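PDB 2OKX: rhamnosidase B from Bacillus sp., which catalyses the hydrolysis of terminal alpha-L-rhamnose residues from alpha-L-rhamnosides as a glycoside hydrolase of family 78. Local coordinates for residues Ser9-Gly14 with Ala123-Ala128; Val533-Ser538 with Thr556-Met561; Gln285-Tyr290 with Ser400-Thr405. All blocks are in the same frame, centred on the assembly; numbering follows the deposited sequence. Where two conformers were deposited one is given.

Contact 1: Ser9-Gly14 with Ala123-Ala128; sequences SWIWGG and AATDAA
The flat groups that meet between S9 and T125 are their peptide carbonyls, each taking one hydrogen bond from the other residue. S9 N donates to T125 O at 2.9 Å, close to straight. In return T125 OG1 donates to S9 O over 2.7 Å, standing 31° off the plane of the S9 carbonyl. A third flat group, the carboxylate of D126, is met from above its plane by A128 N, which reaches OD2 at 2.8 Å and closes an Asx turn. T125 OG1 sits between its own backbone N and carbonyl carbon (chi1 51°), which keeps hydroxyl and carbonyl close enough together to serve one residue, S9. The hydroxyl is also bonded to A113 N, and this second bond probably restrains its rotation. All this ties together two sheets of the N-terminal domain: strand 9-12 is the outermost strand of a seven-stranded antiparallel sheet, and T125 directly follows strand 120-124, an outermost strand of a five-stranded mixed one. The layout is consistent with the beta-sandwich of galactose-binding-like domains. I11 adds the apolar part. Its CD1 rests on T125 CB at 3.8 Å, while its other branch, CG2, lies against the backbone at D126 CA, 3.7 Å away. Around I11, F26 of strand 22-31 and W129 extend the packing.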
# COMPACT_ATOMS: atom_id res chain seq x y z
N SER A 9 -14.77 -6.41 -28.50
CA SER A 9 -15.41 -5.21 -27.99
C SER A 9 -15.47 -5.19 -26.48
O SER A 9 -15.58 -6.23 -25.83
CB SER A 9 -16.83 -5.11 -28.55
OG SER A 9 -16.82 -5.14 -29.97
N TRP A 10 -15.40 -3.99 -25.91
CA TRP A 10 -15.51 -3.83 -24.46
C TRP A 10 -16.95 -4.19 -24.15
O TRP A 10 -17.87 -3.71 -24.82
CB TRP A 10 -15.28 -2.38 -24.04
CG TRP A 10 -13.86 -1.97 -23.88
CD1 TRP A 10 -13.08 -1.33 -24.80
CD2 TRP A 10 -13.05 -2.12 -22.71
NE1 TRP A 10 -11.84 -1.06 -24.27
CE2 TRP A 10 -11.80 -1.54 -22.98
CE3 TRP A 10 -13.28 -2.69 -21.44
CZ2 TRP A 10 -10.76 -1.51 -22.04
CZ3 TRP A 10 -12.25 -2.65 -20.50
CH2 TRP A 10 -11.01 -2.07 -20.81
N ILE A 11 -17.16 -5.03 -23.14
CA ILE A 11 -18.51 -5.42 -22.77
C ILE A 11 -18.75 -5.31 -21.27
O ILE A 11 -17.81 -5.33 -20.47
CB ILE A 11 -18.83 -6.87 -23.19
CG1 ILE A 11 -17.89 -7.84 -22.47
CG2 ILE A 11 -18.70 -7.01 -24.70
CD1 ILE A 11 -18.22 -9.31 -22.72
N TRP A 12 -20.01 -5.17 -20.90
CA TRP A 12 -20.40 -5.09 -19.51
C TRP A 12 -21.79 -5.69 -19.41
O TRP A 12 -22.26 -6.33 -20.35
CB TRP A 12 -20.39 -3.63 -19.03
CG TRP A 12 -20.52 -3.51 -17.53
CD1 TRP A 12 -21.50 -2.86 -16.84
CD2 TRP A 12 -19.66 -4.10 -16.54
NE1 TRP A 12 -21.31 -3.01 -15.48
CE2 TRP A 12 -20.19 -3.77 -15.28
CE3 TRP A 12 -18.49 -4.88 -16.61
CZ2 TRP A 12 -19.59 -4.19 -14.08
CZ3 TRP A 12 -17.90 -5.30 -15.42
CH2 TRP A 12 -18.45 -4.95 -14.17
N GLY A 13 -22.45 -5.49 -18.27
CA GLY A 13 -23.79 -6.01 -18.08
C GLY A 13 -24.53 -5.15 -17.08
O GLY A 13 -23.91 -4.37 -16.36
N GLY A 14 -25.85 -5.30 -17.02
CA GLY A 14 -26.63 -4.49 -16.09
C GLY A 14 -26.91 -3.11 -16.66
O GLY A 14 -26.40 -2.77 -17.73
N ALA A 123 -11.68 -16.25 -30.63
CA ALA A 123 -12.73 -15.82 -29.73
C ALA A 123 -12.55 -14.35 -29.42
O ALA A 123 -11.43 -13.83 -29.47
CB ALA A 123 -12.70 -16.64 -28.45
N ALA A 124 -13.65 -13.68 -29.10
CA ALA A 124 -13.60 -12.25 -28.78
C ALA A 124 -14.85 -11.84 -28.02
O ALA A 124 -15.95 -12.30 -28.31
CB ALA A 124 -13.47 -11.44 -30.07
N THR A 125 -14.66 -10.97 -27.04
CA THR A 125 -15.77 -10.49 -26.23
C THR A 125 -16.74 -9.65 -27.06
O THR A 125 -16.33 -8.78 -27.82
CB THR A 125 -15.27 -9.64 -25.04
OG1 THR A 125 -14.38 -8.63 -25.53
CG2 THR A 125 -14.53 -10.51 -24.04
N ASP A 126 -18.03 -9.94 -26.91
CA ASP A 126 -19.08 -9.21 -27.61
C ASP A 126 -20.44 -9.61 -27.06
O ASP A 126 -20.52 -10.40 -26.12
CB ASP A 126 -19.01 -9.49 -29.12
CG ASP A 126 -19.26 -10.94 -29.47
OD1 ASP A 126 -19.00 -11.31 -30.64
OD2 ASP A 126 -19.73 -11.71 -28.61
N ALA A 127 -21.50 -9.06 -27.64
CA ALA A 127 -22.87 -9.33 -27.20
C ALA A 127 -23.23 -10.81 -27.10
O ALA A 127 -24.23 -11.16 -26.46
CB ALA A 127 -23.85 -8.62 -28.13
N ALA A 128 -22.43 -11.68 -27.72
CA ALA A 128 -22.69 -13.11 -27.69
C ALA A 128 -22.34 -13.72 -26.34
O ALA A 128 -22.86 -14.78 -25.97
CB ALA A 128 -21.91 -13.81 -28.79

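Contact 2: Val533-Ser538 with Thr556-Met561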
# COMPACT_ATOMS: atom_id res chain seq x y z
N VAL A 533 10.48 -12.61 -8.39
CA VAL A 533 11.84 -12.43 -7.93
C VAL A 533 12.42 -13.74 -7.41
O VAL A 533 11.72 -14.53 -6.77
CB VAL A 533 11.93 -11.39 -6.78
CG1 VAL A 533 11.56 -10.01 -7.29
CG2 VAL A 533 11.00 -11.80 -5.63
N ALA A 534 13.69 -13.97 -7.71
CA ALA A 534 14.38 -15.16 -7.23
C ALA A 534 15.47 -14.63 -6.30
O ALA A 534 15.93 -13.50 -6.45
CB ALA A 534 15.00 -15.93 -8.40
N GLU A 535 15.87 -15.44 -5.32
CA GLU A 535 16.88 -15.00 -4.37
C GLU A 535 18.28 -15.05 -4.95
O GLU A 535 19.17 -15.73 -4.43
CB GLU A 535 16.75 -15.83 -3.09
CG GLU A 535 15.41 -15.57 -2.40
CD GLU A 535 15.23 -16.27 -1.06
OE1 GLU A 535 14.25 -15.94 -0.36
OE2 GLU A 535 16.04 -17.15 -0.70
N GLN A 536 18.48 -14.30 -6.04
CA GLN A 536 19.75 -14.26 -6.74
C GLN A 536 20.84 -13.46 -6.05
O GLN A 536 22.02 -13.61 -6.36
CB GLN A 536 19.54 -13.73 -8.17
CG GLN A 536 18.62 -14.63 -8.98
CD GLN A 536 19.09 -16.07 -9.02
OE1 GLN A 536 20.20 -16.36 -9.48
NE2 GLN A 536 18.25 -16.98 -8.54
N GLY A 537 20.45 -12.60 -5.12
CA GLY A 537 21.43 -11.83 -4.39
C GLY A 537 21.55 -12.41 -2.99
O GLY A 537 20.65 -13.11 -2.54
N SER A 538 22.66 -12.14 -2.31
CA SER A 538 22.82 -12.65 -0.96
C SER A 538 23.87 -11.92 -0.15
O SER A 538 24.71 -11.19 -0.69
CB SER A 538 23.15 -14.15 -0.98
OG SER A 538 24.40 -14.41 -1.59
N THR A 556 11.05 -7.73 3.17
CA THR A 556 10.25 -6.51 3.06
C THR A 556 10.18 -6.05 1.60
O THR A 556 9.12 -5.68 1.10
CB THR A 556 10.86 -5.36 3.89
OG1 THR A 556 11.01 -5.78 5.25
CG2 THR A 556 9.96 -4.13 3.83
N THR A 557 11.33 -6.09 0.94
CA THR A 557 11.42 -5.67 -0.46
C THR A 557 10.56 -6.55 -1.35
O THR A 557 9.84 -6.06 -2.22
CB THR A 557 12.88 -5.70 -0.93
OG1 THR A 557 13.66 -4.87 -0.06
CG2 THR A 557 13.01 -5.18 -2.37
N ARG A 558 10.62 -7.86 -1.11
CA ARG A 558 9.83 -8.82 -1.88
C ARG A 558 8.34 -8.49 -1.78
O ARG A 558 7.65 -8.40 -2.79
CB ARG A 558 10.11 -10.23 -1.34
CG ARG A 558 9.37 -11.37 -2.03
CD ARG A 558 10.10 -12.68 -1.73
NE ARG A 558 10.47 -12.77 -0.32
CZ ARG A 558 11.51 -13.47 0.13
NH1 ARG A 558 12.28 -14.13 -0.72
NH2 ARG A 558 11.79 -13.49 1.43
N LEU A 559 7.85 -8.30 -0.55
CA LEU A 559 6.43 -8.02 -0.34
C LEU A 559 5.98 -6.66 -0.85
O LEU A 559 4.78 -6.43 -1.03
CB LEU A 559 6.08 -8.15 1.14
CG LEU A 559 6.32 -9.51 1.81
CD1 LEU A 559 5.75 -9.45 3.22
CD2 LEU A 559 5.65 -10.64 1.01
N CYS A 560 6.92 -5.75 -1.07
CA CYS A 560 6.60 -4.43 -1.57
C CYS A 560 6.85 -4.32 -3.06
O CYS A 560 7.01 -3.23 -3.60
CB CYS A 560 7.40 -3.36 -0.83
SG CYS A 560 6.88 -3.15 0.88
N MET A 561 6.89 -5.48 -3.72
CA MET A 561 7.08 -5.53 -5.17
C MET A 561 5.89 -6.28 -5.76
O MET A 561 5.83 -7.51 -5.71
CB MET A 561 8.39 -6.24 -5.53
CG MET A 561 9.64 -5.41 -5.26
SD MET A 561 11.21 -6.30 -5.52
CE MET A 561 11.34 -6.29 -7.31
O HOH W 1 12.10 -15.21 -3.85
O HOH W 2 13.33 -15.90 2.08
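In the six-hairpin glycosidase domain, an (alpha/alpha)6 barrel in this family, the loop ahead of strand 538-541 runs past the end of helix 544-559, where V533 and E535 meet R558 and M561. V533 divides its two methyls between them: CG1 touches M561 CE at 3.7 Å, and CG2 lies against the aliphatic part of R558, 4.0 Å from CG. Cut back to an alanine, V533 would lose both methyls, which is likely to open a gap beside M561 CE and leave the R558 chain less firmly backed. E535, at the centre of an inverse gamma turn, sends its extended chain across to the end of the arginine. There OE1 accepts from R558 NH1 at 2.7 Å through its anti lone pair, a salt bridge lying 7° out of the guanidinium plane. One water links OE1 to R558 NH2, and a second joins V533 O to NH1, weakly at the arginine end. R558 was modelled in two conformers, and the bonds given here are those of one of them. R558 NH2 also bonds H555, one turn back on the helix. Beyond the apolar side, M561 packs on N587 of helix 577-590 and V533 on F591 just after it, while the loop runs on into strand 538-541, outermost in its sheet.

Contact 3: Gln285-Tyr290 with Ser400-Thr405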
# COMPACT_ATOMS: atom_id res chain seq x y z
N GLN A 285 -6.92 5.11 22.67
CA GLN A 285 -6.87 5.84 21.41
C GLN A 285 -6.39 4.93 20.30
O GLN A 285 -5.43 4.18 20.46
CB GLN A 285 -5.94 7.05 21.55
CG GLN A 285 -5.80 7.88 20.29
CD GLN A 285 -4.90 9.08 20.50
OE1 GLN A 285 -3.75 8.94 20.92
NE2 GLN A 285 -5.43 10.27 20.23
N PRO A 286 -7.04 5.00 19.12
CA PRO A 286 -8.16 5.88 18.77
C PRO A 286 -9.56 5.38 19.14
O PRO A 286 -10.55 6.03 18.81
CB PRO A 286 -8.00 6.00 17.26
CG PRO A 286 -7.64 4.59 16.89
CD PRO A 286 -6.61 4.21 17.96
N GLU A 287 -9.65 4.23 19.81
CA GLU A 287 -10.96 3.70 20.17
C GLU A 287 -11.64 4.51 21.27
O GLU A 287 -10.99 5.16 22.07
CB GLU A 287 -10.84 2.25 20.66
CG GLU A 287 -10.07 1.32 19.74
CD GLU A 287 -9.94 -0.07 20.32
OE1 GLU A 287 -9.12 -0.86 19.79
OE2 GLU A 287 -10.67 -0.39 21.28
N ARG A 288 -12.97 4.46 21.30
CA ARG A 288 -13.71 5.15 22.33
C ARG A 288 -15.03 4.44 22.58
O ARG A 288 -15.69 3.98 21.65
CB ARG A 288 -13.97 6.61 21.94
CG ARG A 288 -14.66 7.40 23.05
CD ARG A 288 -14.81 8.87 22.72
NE ARG A 288 -13.53 9.58 22.73
CZ ARG A 288 -13.41 10.90 22.61
NH1 ARG A 288 -14.49 11.66 22.47
NH2 ARG A 288 -12.20 11.46 22.62
N TYR A 289 -15.39 4.33 23.86
CA TYR A 289 -16.64 3.69 24.25
C TYR A 289 -17.36 4.56 25.27
O TYR A 289 -16.75 5.11 26.19
CB TYR A 289 -16.37 2.31 24.87
CG TYR A 289 -15.52 1.41 23.99
CD1 TYR A 289 -14.13 1.52 23.99
CD2 TYR A 289 -16.12 0.52 23.11
CE1 TYR A 289 -13.35 0.75 23.14
CE2 TYR A 289 -15.34 -0.25 22.24
CZ TYR A 289 -13.96 -0.13 22.26
OH TYR A 289 -13.20 -0.86 21.39
N TYR A 290 -18.67 4.70 25.10
CA TYR A 290 -19.48 5.50 26.02
C TYR A 290 -20.45 4.58 26.75
O TYR A 290 -21.02 3.67 26.15
CB TYR A 290 -20.30 6.56 25.28
CG TYR A 290 -19.50 7.67 24.63
CD1 TYR A 290 -18.83 7.47 23.42
CD2 TYR A 290 -19.45 8.93 25.22
CE1 TYR A 290 -18.14 8.52 22.81
CE2 TYR A 290 -18.76 9.98 24.61
CZ TYR A 290 -18.11 9.77 23.41
OH TYR A 290 -17.44 10.82 22.82
N SER A 400 -16.25 -5.95 14.65
CA SER A 400 -16.52 -7.14 15.46
C SER A 400 -15.24 -7.72 16.06
O SER A 400 -15.30 -8.52 17.00
CB SER A 400 -17.22 -8.20 14.60
OG SER A 400 -18.47 -7.74 14.11
N ASN A 401 -14.09 -7.33 15.52
CA ASN A 401 -12.81 -7.81 16.04
C ASN A 401 -12.18 -6.80 16.99
O ASN A 401 -11.55 -7.18 17.98
CB ASN A 401 -11.85 -8.12 14.88
CG ASN A 401 -11.88 -9.58 14.49
OD1 ASN A 401 -11.35 -10.44 15.20
ND2 ASN A 401 -12.51 -9.88 13.36
N VAL A 402 -12.34 -5.52 16.69
CA VAL A 402 -11.79 -4.47 17.54
C VAL A 402 -12.52 -4.45 18.87
O VAL A 402 -11.91 -4.29 19.92
CB VAL A 402 -11.92 -3.09 16.87
CG1 VAL A 402 -11.51 -1.99 17.84
CG2 VAL A 402 -11.03 -3.05 15.63
N TRP A 403 -13.84 -4.62 18.84
CA TRP A 403 -14.60 -4.66 20.07
C TRP A 403 -15.30 -5.99 20.20
O TRP A 403 -16.27 -6.27 19.49
CB TRP A 403 -15.63 -3.52 20.14
CG TRP A 403 -16.47 -3.53 21.41
CD1 TRP A 403 -16.16 -4.13 22.60
CD2 TRP A 403 -17.72 -2.86 21.61
NE1 TRP A 403 -17.14 -3.87 23.53
CE2 TRP A 403 -18.11 -3.09 22.95
CE3 TRP A 403 -18.55 -2.09 20.79
CZ2 TRP A 403 -19.30 -2.58 23.49
CZ3 TRP A 403 -19.73 -1.57 21.33
CH2 TRP A 403 -20.09 -1.82 22.67
N ARG A 404 -14.77 -6.83 21.08
CA ARG A 404 -15.34 -8.14 21.35
C ARG A 404 -15.89 -8.03 22.77
O ARG A 404 -15.15 -7.76 23.71
CB ARG A 404 -14.25 -9.22 21.29
CG ARG A 404 -13.64 -9.43 19.91
CD ARG A 404 -12.47 -10.41 19.94
NE ARG A 404 -11.41 -9.95 20.83
CZ ARG A 404 -10.34 -10.67 21.17
NH1 ARG A 404 -10.18 -11.89 20.69
NH2 ARG A 404 -9.45 -10.18 22.02
N THR A 405 -17.21 -8.21 22.90
CA THR A 405 -17.86 -8.13 24.20
C THR A 405 -17.45 -9.31 25.08
O THR A 405 -17.63 -9.30 26.29
CB THR A 405 -19.39 -8.09 24.03
OG1 THR A 405 -19.81 -9.19 23.21
CG2 THR A 405 -19.80 -6.79 23.35
O HOH W 3 -9.30 -3.41 20.57
O HOH W 4 -12.38 -3.16 23.14
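E287 OE1 is gripped twice, by the hydroxyl of Y480 and by a water at 2.7 Å, and it also presses on V402 CG1. That water gives its other hydrogen to V402 O at 2.8 Å, so two acceptors that could not bond each other are joined by one molecule donating to both. The negative carboxylate near the C-terminal end of a helix is probably eased by these donors. The second oxygen, E287 OE2, takes the hydroxyl hydrogen of Y289 OH at 2.6 Å, met from 46° above the carboxylate plane. With both oxygens occupied, the carboxylate is held against turning. Y289 OH in turn accepts from another water at 3.0 Å, which reaches on to V402 O only weakly. Strand 288-294 is an outermost strand of a five-stranded antiparallel sheet, most of it in the D2 region, and strand 392-393, at the opposite border, is followed by helix 397-402. The contact sets the end of the helix against the border strand 288-294, and W403, the first residue beyond the helix, also packs on A317 and D319 of strand 314-320. Y289 and W403 form a T-shaped (edge-to-face) pair: the tyrosine edge is directed to the indole face, with centroids of the Y289 ring and the W403 five-membered ring 4.8 Å apart and planes at 68°. Y289 CE2 does the touching, 3.6 Å from W403 CG and offset toward the rim. With CG anti to the backbone N (chi1 179°), the indole is carried out to meet the tyrosine on one face, while the methyl CG2 of T405 lies over the other.

Along the chain the three contacts follow in series: contact 1 closes, then contact 3, and last contact 2. None touches another. Contacts 2 and 3 come nearest, about 21 Å between closest atoms and 37 Å between centres; contact 1 stands about 23 Å from contact 2 and 28 Å from contact 3 by closest atoms. Contact 1 belongs to the N-terminal domain and contact 3 to the region of domain D2, whereas contact 2 lies in the six-hairpin glycosidase domain, which in this family houses the catalytic site. Each has a bound glycerol nearby, probably from the crystallisation liquor: about 3 Å from the side chains of R558 and W403, about 5 Å from that of D126.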